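Local coordinates for protein lectin 2 (Agrocybe aegerita, PDB 4TQJ) that recognises glycans through their non-reducing terminal N-acetylglucosamine, acting as a fungal sugar-binding lectin built as a beta-propeller, at residues 19-24 and 352-357; 343-348 and 396-401; 382-385 and 390-393. The protein carries 1 engineered substitution. All blocks are in the same frame, centred on the assembly; numbering follows the deposited sequence.

Contact 1 (19-24 and 352-357); sequences ADIVGF and DIIGFG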
loop_
_atom_site.group_PDB
_atom_site.type_symbol
_atom_site.label_atom_id
_atom_site.label_comp_id
_atom_site.label_asym_id
_atom_site.label_seq_id
_atom_site.Cartn_x
_atom_site.Cartn_y
_atom_site.Cartn_z
ATOM N N ALA A 19 8.733 -2.118 1.285
ATOM C CA ALA A 19 9.402 -0.873 0.918
ATOM C C ALA A 19 9.407 -0.624 -0.591
ATOM O O ALA A 19 9.648 -1.536 -1.384
ATOM C CB ALA A 19 10.844 -0.815 1.490
ATOM N N ASP A 20 9.154 0.624 -0.979
ATOM C CA ASP A 20 9.271 1.046 -2.374
ATOM C C ASP A 20 10.600 1.756 -2.643
ATOM O O ASP A 20 11.236 2.252 -1.726
ATOM C CB ASP A 20 8.124 2.009 -2.731
ATOM C CG ASP A 20 6.763 1.456 -2.376
ATOM O OD1 ASP A 20 6.329 0.485 -3.021
ATOM O OD2 ASP A 20 6.130 1.988 -1.436
ATOM N N ILE A 21 11.011 1.818 -3.906
ATOM C CA ILE A 21 12.220 2.552 -4.284
ATOM C C ILE A 21 11.816 3.931 -4.749
ATOM O O ILE A 21 10.921 4.064 -5.575
ATOM C CB ILE A 21 12.943 1.904 -5.467
ATOM C CG1 ILE A 21 13.329 0.461 -5.137
ATOM C CG2 ILE A 21 14.189 2.717 -5.853
ATOM C CD1 ILE A 21 13.833 -0.288 -6.333
ATOM N N VAL A 22 12.462 4.957 -4.215
ATOM C CA VAL A 22 12.254 6.308 -4.723
ATOM C C VAL A 22 13.607 6.848 -5.156
ATOM O O VAL A 22 14.538 6.942 -4.351
ATOM C CB VAL A 22 11.578 7.215 -3.683
ATOM C CG1 VAL A 22 11.553 8.669 -4.148
ATOM C CG2 VAL A 22 10.167 6.709 -3.380
ATOM N N GLY A 23 13.728 7.149 -6.443
ATOM C CA GLY A 23 14.968 7.655 -6.980
ATOM C C GLY A 23 14.828 9.073 -7.493
ATOM O O GLY A 23 13.918 9.370 -8.275
ATOM N N PHE A 24 15.707 9.961 -7.044
ATOM C CA PHE A 24 15.827 11.262 -7.680
ATOM C C PHE A 24 16.881 11.126 -8.767
ATOM O O PHE A 24 18.064 11.325 -8.523
ATOM C CB PHE A 24 16.209 12.337 -6.671
ATOM C CG PHE A 24 15.145 12.590 -5.642
ATOM C CD1 PHE A 24 14.191 13.585 -5.839
ATOM C CD2 PHE A 24 15.073 11.807 -4.503
ATOM C CE1 PHE A 24 13.198 13.816 -4.893
ATOM C CE2 PHE A 24 14.091 12.025 -3.554
ATOM C CZ PHE A 24 13.149 13.028 -3.746
ATOM N N ASP A 352 15.007 -7.533 4.475
ATOM C CA ASP A 352 15.629 -8.176 3.348
ATOM C C ASP A 352 16.783 -7.302 2.890
ATOM O O ASP A 352 17.005 -6.202 3.432
ATOM C CB ASP A 352 14.594 -8.368 2.234
ATOM C CG ASP A 352 13.323 -9.012 2.749
ATOM O OD1 ASP A 352 13.399 -10.193 3.136
ATOM O OD2 ASP A 352 12.262 -8.344 2.814
ATOM N N ILE A 353 17.519 -7.782 1.896
ATOM C CA ILE A 353 18.678 -7.051 1.421
ATOM C C ILE A 353 18.544 -6.774 -0.058
ATOM O O ILE A 353 18.291 -7.687 -0.848
ATOM C CB ILE A 353 19.986 -7.813 1.719
ATOM C CG1 ILE A 353 20.364 -7.637 3.196
ATOM C CG2 ILE A 353 21.108 -7.328 0.802
ATOM C CD1 ILE A 353 21.242 -8.739 3.746
ATOM N N ILE A 354 18.692 -5.507 -0.427
ATOM C CA ILE A 354 18.645 -5.121 -1.828
ATOM C C ILE A 354 19.843 -4.234 -2.133
ATOM O O ILE A 354 20.227 -3.384 -1.327
ATOM C CB ILE A 354 17.326 -4.407 -2.203
ATOM C CG1 ILE A 354 17.355 -3.950 -3.672
ATOM C CG2 ILE A 354 17.096 -3.210 -1.303
ATOM C CD1 ILE A 354 16.012 -3.411 -4.185
ATOM N N GLY A 355 20.448 -4.455 -3.291
ATOM C CA GLY A 355 21.644 -3.721 -3.665
ATOM C C GLY A 355 21.552 -3.227 -5.089
ATOM O O GLY A 355 21.274 -4.013 -5.991
ATOM N N PHE A 356 21.761 -1.925 -5.282
ATOM C CA PHE A 356 21.808 -1.344 -6.616
ATOM C C PHE A 356 23.248 -1.448 -7.107
ATOM O O PHE A 356 24.097 -0.650 -6.713
ATOM C CB PHE A 356 21.372 0.127 -6.599
ATOM C CG PHE A 356 19.948 0.354 -6.105
ATOM C CD1 PHE A 356 19.097 -0.707 -5.845
ATOM C CD2 PHE A 356 19.478 1.640 -5.894
ATOM C CE1 PHE A 356 17.790 -0.484 -5.386
ATOM C CE2 PHE A 356 18.188 1.868 -5.428
ATOM C CZ PHE A 356 17.345 0.799 -5.172
ATOM N N GLY A 357 23.518 -2.437 -7.951
ATOM C CA GLY A 357 24.881 -2.755 -8.364
ATOM C C GLY A 357 25.389 -2.007 -9.586
ATOM O O GLY A 357 24.884 -0.945 -9.935
#

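Contact 2 (343-348 and 396-401); sequences VDLTGD and CWMANL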
loop_
_atom_site.group_PDB
_atom_site.type_symbol
_atom_site.label_atom_id
_atom_site.label_comp_id
_atom_site.label_asym_id
_atom_site.label_seq_id
_atom_site.Cartn_x
_atom_site.Cartn_y
_atom_site.Cartn_z
ATOM N N VAL A 343 16.034 -3.578 4.440
ATOM C CA VAL A 343 14.638 -3.188 4.668
ATOM C C VAL A 343 13.691 -4.342 4.347
ATOM O O VAL A 343 14.007 -5.190 3.538
ATOM C CB VAL A 343 14.220 -1.966 3.789
ATOM C CG1 VAL A 343 14.954 -0.687 4.203
ATOM C CG2 VAL A 343 14.419 -2.260 2.318
ATOM N N ASP A 344 12.518 -4.358 4.966
ATOM C CA ASP A 344 11.526 -5.377 4.665
ATOM C C ASP A 344 10.895 -5.055 3.314
ATOM O O ASP A 344 10.344 -3.968 3.111
ATOM C CB ASP A 344 10.454 -5.424 5.763
ATOM C CG ASP A 344 9.563 -6.647 5.668
ATOM O OD1 ASP A 344 9.954 -7.607 4.962
ATOM O OD2 ASP A 344 8.471 -6.648 6.308
ATOM N N LEU A 345 11.006 -5.996 2.387
ATOM C CA LEU A 345 10.374 -5.873 1.080
ATOM C C LEU A 345 9.142 -6.766 0.970
ATOM O O LEU A 345 8.411 -6.700 -0.030
ATOM C CB LEU A 345 11.354 -6.267 -0.018
ATOM C CG LEU A 345 12.603 -5.416 -0.144
ATOM C CD1 LEU A 345 13.620 -6.096 -1.092
ATOM C CD2 LEU A 345 12.208 -4.036 -0.631
ATOM N N THR A 346 8.914 -7.603 1.987
ATOM C CA THR A 346 7.967 -8.714 1.838
ATOM C C THR A 346 6.880 -8.833 2.907
ATOM O O THR A 346 6.143 -9.814 2.922
ATOM C CB THR A 346 8.702 -10.068 1.796
ATOM O OG1 THR A 346 9.201 -10.371 3.106
ATOM C CG2 THR A 346 9.839 -10.024 0.805
ATOM N N GLY A 347 6.799 -7.862 3.813
ATOM C CA GLY A 347 5.725 -7.826 4.791
ATOM C C GLY A 347 5.794 -8.769 5.983
ATOM O O GLY A 347 4.815 -8.882 6.732
ATOM N N ASP A 348 6.922 -9.451 6.180
ATOM C CA ASP A 348 7.026 -10.357 7.316
ATOM C C ASP A 348 7.788 -9.758 8.516
ATOM O O ASP A 348 8.018 -10.443 9.499
ATOM C CB ASP A 348 7.628 -11.705 6.893
ATOM C CG ASP A 348 9.119 -11.614 6.598
ATOM O OD1 ASP A 348 9.621 -10.484 6.417
ATOM O OD2 ASP A 348 9.783 -12.670 6.542
ATOM N N CYS A 396 18.914 8.133 -4.038
ATOM C CA CYS A 396 17.944 7.043 -3.972
ATOM C C CYS A 396 17.640 6.688 -2.543
ATOM O O CYS A 396 18.538 6.623 -1.699
ATOM C CB CYS A 396 18.483 5.783 -4.633
ATOM S SG CYS A 396 18.572 5.870 -6.375
ATOM N N TRP A 397 16.373 6.421 -2.280
ATOM C CA TRP A 397 15.939 6.027 -0.960
ATOM C C TRP A 397 14.991 4.838 -1.092
ATOM O O TRP A 397 14.323 4.669 -2.121
ATOM C CB TRP A 397 15.139 7.153 -0.304
ATOM C CG TRP A 397 15.807 8.496 -0.114
ATOM C CD1 TRP A 397 15.389 9.696 -0.629
ATOM C CD2 TRP A 397 16.952 8.792 0.701
ATOM N NE1 TRP A 397 16.208 10.709 -0.200
ATOM C CE2 TRP A 397 17.176 10.184 0.616
ATOM C CE3 TRP A 397 17.812 8.016 1.488
ATOM C CZ2 TRP A 397 18.225 10.811 1.281
ATOM C CZ3 TRP A 397 18.855 8.638 2.146
ATOM C CH2 TRP A 397 19.056 10.022 2.037
ATOM N N MET A 398 14.916 4.027 -0.047
ATOM C CA MET A 398 13.761 3.163 0.138
ATOM C C MET A 398 12.757 3.949 0.984
ATOM O O MET A 398 13.155 4.720 1.854
ATOM C CB MET A 398 14.147 1.855 0.836
ATOM C CG MET A 398 15.220 1.046 0.102
ATOM S SD MET A 398 14.771 0.583 -1.592
ATOM C CE MET A 398 13.258 -0.343 -1.337
ATOM N N ALA A 399 11.464 3.769 0.711
ATOM C CA ALA A 399 10.403 4.423 1.479
ATOM C C ALA A 399 9.087 3.673 1.302
ATOM O O ALA A 399 8.890 3.003 0.303
ATOM C CB ALA A 399 10.239 5.871 1.039
ATOM N N ASN A 400 8.196 3.767 2.284
ATOM C CA ASN A 400 6.861 3.201 2.134
ATOM C C ASN A 400 5.917 4.279 1.615
ATOM O O ASN A 400 5.446 5.142 2.359
ATOM C CB ASN A 400 6.352 2.607 3.448
ATOM C CG ASN A 400 7.350 1.639 4.075
ATOM O OD1 ASN A 400 8.216 2.042 4.848
ATOM N ND2 ASN A 400 7.229 0.363 3.742
ATOM N N LEU A 401 5.668 4.245 0.317
ATOM C CA LEU A 401 4.809 5.241 -0.298
ATOM C C LEU A 401 3.419 5.218 0.313
ATOM O O LEU A 401 2.791 6.253 0.472
ATOM C CB LEU A 401 4.753 5.010 -1.800
ATOM C CG LEU A 401 6.122 5.323 -2.398
ATOM C CD1 LEU A 401 6.195 4.900 -3.842
ATOM C CD2 LEU A 401 6.386 6.813 -2.253
HETATM O O HOH W 1 8.809 -1.838 4.847
#

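Contact 3 (382-385 and 390-393); sequences FSFS and APET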
loop_
_atom_site.group_PDB
_atom_site.type_symbol
_atom_site.label_atom_id
_atom_site.label_comp_id
_atom_site.label_asym_id
_atom_site.label_seq_id
_atom_site.Cartn_x
_atom_site.Cartn_y
_atom_site.Cartn_z
ATOM N N PHE A 382 17.783 1.251 -11.753
ATOM C CA PHE A 382 18.352 1.783 -10.509
ATOM C C PHE A 382 19.829 1.469 -10.282
ATOM O O PHE A 382 20.461 2.076 -9.416
ATOM C CB PHE A 382 17.511 1.416 -9.277
ATOM C CG PHE A 382 16.100 1.923 -9.343
ATOM C CD1 PHE A 382 15.827 3.272 -9.187
ATOM C CD2 PHE A 382 15.055 1.056 -9.585
ATOM C CE1 PHE A 382 14.535 3.743 -9.260
ATOM C CE2 PHE A 382 13.760 1.522 -9.660
ATOM C CZ PHE A 382 13.502 2.864 -9.491
ATOM N N SER A 383 20.373 0.539 -11.058
ATOM C CA SER A 383 21.805 0.229 -10.981
ATOM C C SER A 383 22.659 1.420 -11.423
ATOM O O SER A 383 22.198 2.297 -12.153
ATOM C CB SER A 383 22.140 -0.993 -11.833
ATOM O OG SER A 383 21.933 -0.711 -13.206
ATOM N N PHE A 384 23.908 1.441 -10.966
ATOM C CA PHE A 384 24.842 2.511 -11.300
ATOM C C PHE A 384 24.888 2.782 -12.803
ATOM O O PHE A 384 24.854 3.935 -13.236
ATOM C CB PHE A 384 26.238 2.182 -10.767
ATOM C CG PHE A 384 27.274 3.204 -11.117
ATOM C CD1 PHE A 384 27.241 4.470 -10.554
ATOM C CD2 PHE A 384 28.296 2.898 -11.998
ATOM C CE1 PHE A 384 28.207 5.423 -10.885
ATOM C CE2 PHE A 384 29.259 3.837 -12.328
ATOM C CZ PHE A 384 29.216 5.098 -11.774
ATOM N N SER A 385 24.960 1.717 -13.593
ATOM C CA SER A 385 24.856 1.834 -15.048
ATOM C C SER A 385 25.738 2.951 -15.581
ATOM O O SER A 385 25.252 3.888 -16.224
ATOM C CB SER A 385 23.412 2.086 -15.460
ATOM O OG SER A 385 22.611 0.948 -15.217
ATOM N N ALA A 390 24.767 7.839 -10.507
ATOM C CA ALA A 390 25.920 8.278 -9.734
ATOM C C ALA A 390 25.452 8.987 -8.475
ATOM O O ALA A 390 24.545 9.806 -8.527
ATOM C CB ALA A 390 26.811 9.200 -10.555
ATOM N N PRO A 391 26.072 8.657 -7.337
ATOM C CA PRO A 391 25.813 9.261 -6.022
ATOM C C PRO A 391 26.066 10.763 -6.022
ATOM O O PRO A 391 25.475 11.468 -5.211
ATOM C CB PRO A 391 26.819 8.545 -5.112
ATOM C CG PRO A 391 26.974 7.195 -5.750
ATOM C CD PRO A 391 26.941 7.470 -7.239
ATOM N N GLU A 392 26.913 11.251 -6.927
ATOM C CA GLU A 392 27.184 12.685 -6.993
ATOM C C GLU A 392 26.005 13.503 -7.526
ATOM O O GLU A 392 25.868 14.696 -7.220
ATOM C CB GLU A 392 28.418 12.960 -7.859
ATOM C CG GLU A 392 29.713 12.481 -7.262
ATOM C CD GLU A 392 29.942 10.992 -7.462
ATOM O OE1 GLU A 392 29.263 10.377 -8.317
ATOM O OE2 GLU A 392 30.809 10.432 -6.752
ATOM N N THR A 393 25.154 12.854 -8.317
ATOM C CA THR A 393 24.149 13.552 -9.109
ATOM C C THR A 393 22.725 13.039 -8.873
ATOM O O THR A 393 21.757 13.663 -9.298
ATOM C CB THR A 393 24.472 13.383 -10.599
ATOM O OG1 THR A 393 24.588 11.987 -10.889
ATOM C CG2 THR A 393 25.798 14.055 -10.934
#

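Contact 1 (19-24 and 352-357)
Ile21 pushes its side chain against Phe356 and reaches the end of Ile354, joining strand 20-25 of one propeller blade to strand 352-356 of the next where the two sheets face each other. The contact between the segments is apolar. All three side-chain carbons of Ile21 beyond CB gather round one corner of the Phe356 ring: CG2 comes closest, 3.8 Å from CZ, at an oblique angle to the ring. CD1 sits 3.9 Å from the same CZ, so both methyl groups bear on the same ring atom. Ile21 achieves this with CG1 beside the backbone N (chi1 -58°) and CG2 anti to that N, which sets CG2 and, by way of CG1, CD1 both within reach of CZ. A looser touch, 4.4 Å, links Ile21 CD1 to Ile354 CD1; that Ile354 methyl also lies in the plane of the Phe356 ring, at its edge. Phe341 and Phe382 add further aromatic surface, the first meeting Phe356 and the second Ile21.

Polar groups work at the strand starts, within the blades and their joints. Asp20 accepts from the backbone N of Asn34 and of Leu401, while Asp352 does the same from Leu345 and Asn366, each carboxylate spending both oxygens on main-chain donors. The two strands thus hold matching aspartates and bring only hydrocarbon to each other. With their closest CA atoms, those of Ile21 and Ile354, 10.3 Å apart, the chemistry implies a buried, apolar interblade seam whose cohesion comes from side-chain fit, not from backbone pairing.

Contact 2 (343-348 and 396-401)
Met398 reaches Val343 and Leu345 through a side chain bent at both chi2 and chi3: these and chi1 all stand at -58°, with CG beside the backbone N, so the thioether folds back and presents CG and CE at different places. Val343, whose bond from CA to CB points toward the other segment, places CG2 between its backbone N and carbonyl carbon, and this methyl meets Met398 CG at 4.1 Å. The same bond of Leu345 does not point there; CD1 continues its chain, and the other methyl, CD2, comes to 3.9 Å from Met398 CE, the two side chains crossing at about a right angle. Met398 also touches Ile21 and Phe341, which place it in the apolar seam between the blades.

Next to this apolar patch a water ties the segments together. It donates to Asp344 O, 3.1 Å away, and accepts from Asn400 ND2 at 2.9 Å, while Asn400 OD1 takes the backbone N of Ala14.

The loop itself is shaped by Asp344, whose OD1 accepts from Thr346 N at 3.2 Å to make an Asx turn. The bond is fairly straight, 162° at the hydrogen, but the donor comes from above the carboxylate plane, 64° out of it. Asp344 OD2 accepts from the backbone N of Gly349 and of Gly17, so the carboxylate braces its own loop and clasps the N-terminal region. Gly347 O accepts from Asn91 ND2 of the second subunit. Asp352 OD2 lies close to Asp344 OD1, a pairing of like charges that could raise the affinity of either acid for a proton, though the surrounding N-H donors would offset this. The chemistry implies a mixed joint: a methionine thioether packed on two aliphatic side chains, with a water-bridged amide nearby.

Contact 3 (382-385 and 390-393)
The long connection that carries the beta-propeller from strand 376-379, the last of one blade, to strand 395-399 of the closing blade folds back on itself here, bringing Phe384 against the beta turn that starts at Ala390. The backbone N of Thr393 donates to Ala390 O at 3.1 Å, and with Pro391 and Glu392 both in helical backbone conformation the turn is of type I. Ala390 O is used further: Thr394 OG1 is hydrogen-bonded to it, and Thr393 OG1 lies close by as well.

Phe384 has CG anti to the backbone N (chi1 178°), which throws the ring off the main chain and across to the turn. Its rim does the touching. CE1 lies 3.8 Å from Ala390 CA, which sits at the ring edge near its plane, and 4.0 Å from Ala390 CB. CD1 follows at 4.1 Å from Ala390 CA, so one side of the ring runs alongside this residue instead of lying flat over it. Pro391 contributes a more distant touch, CD to CE1, obliquely to the ring. The fit is apolar and modest, burying 93 Å² between segments that lie near the surface.

Both segments have further partners. Phe384 also packs on Lys337 and Glu358, Phe382 meets the ring of Trp389, and Glu392 O accepts from Thr56 OG1, in the connection between strands 41-44 and 60-64. Ser383 OG is hydrogen-bonded to Asn380 O. The hydroxyls of Ser383 and Ser385, flanking Phe384 in sequence, also meet each other, Ser383 OG standing 2.7 Å from Ser385 OG.

Overall arrangement
The three contacts surround the place where the propeller ring closes: strand 395-399, near the C-terminus, completes the sheet of the N-terminal strands 20-25, 28-32 and 41-44. Contacts 1 and 2, with centres about 8 Å apart, both join that sheet to the blade of strands 339-343 and 352-356, and their segments alternate along the chain. Contact 3 lies about 12 Å from contact 1 and 19 Å from contact 2, centre to centre, nested within the loop that contact 2 closes. Its backbone meets contact 1 directly, Gly357 O to Phe384 N at 2.8 Å. The first two thus join blades in the interior; contact 3 shapes the surface loop leading from one to the other.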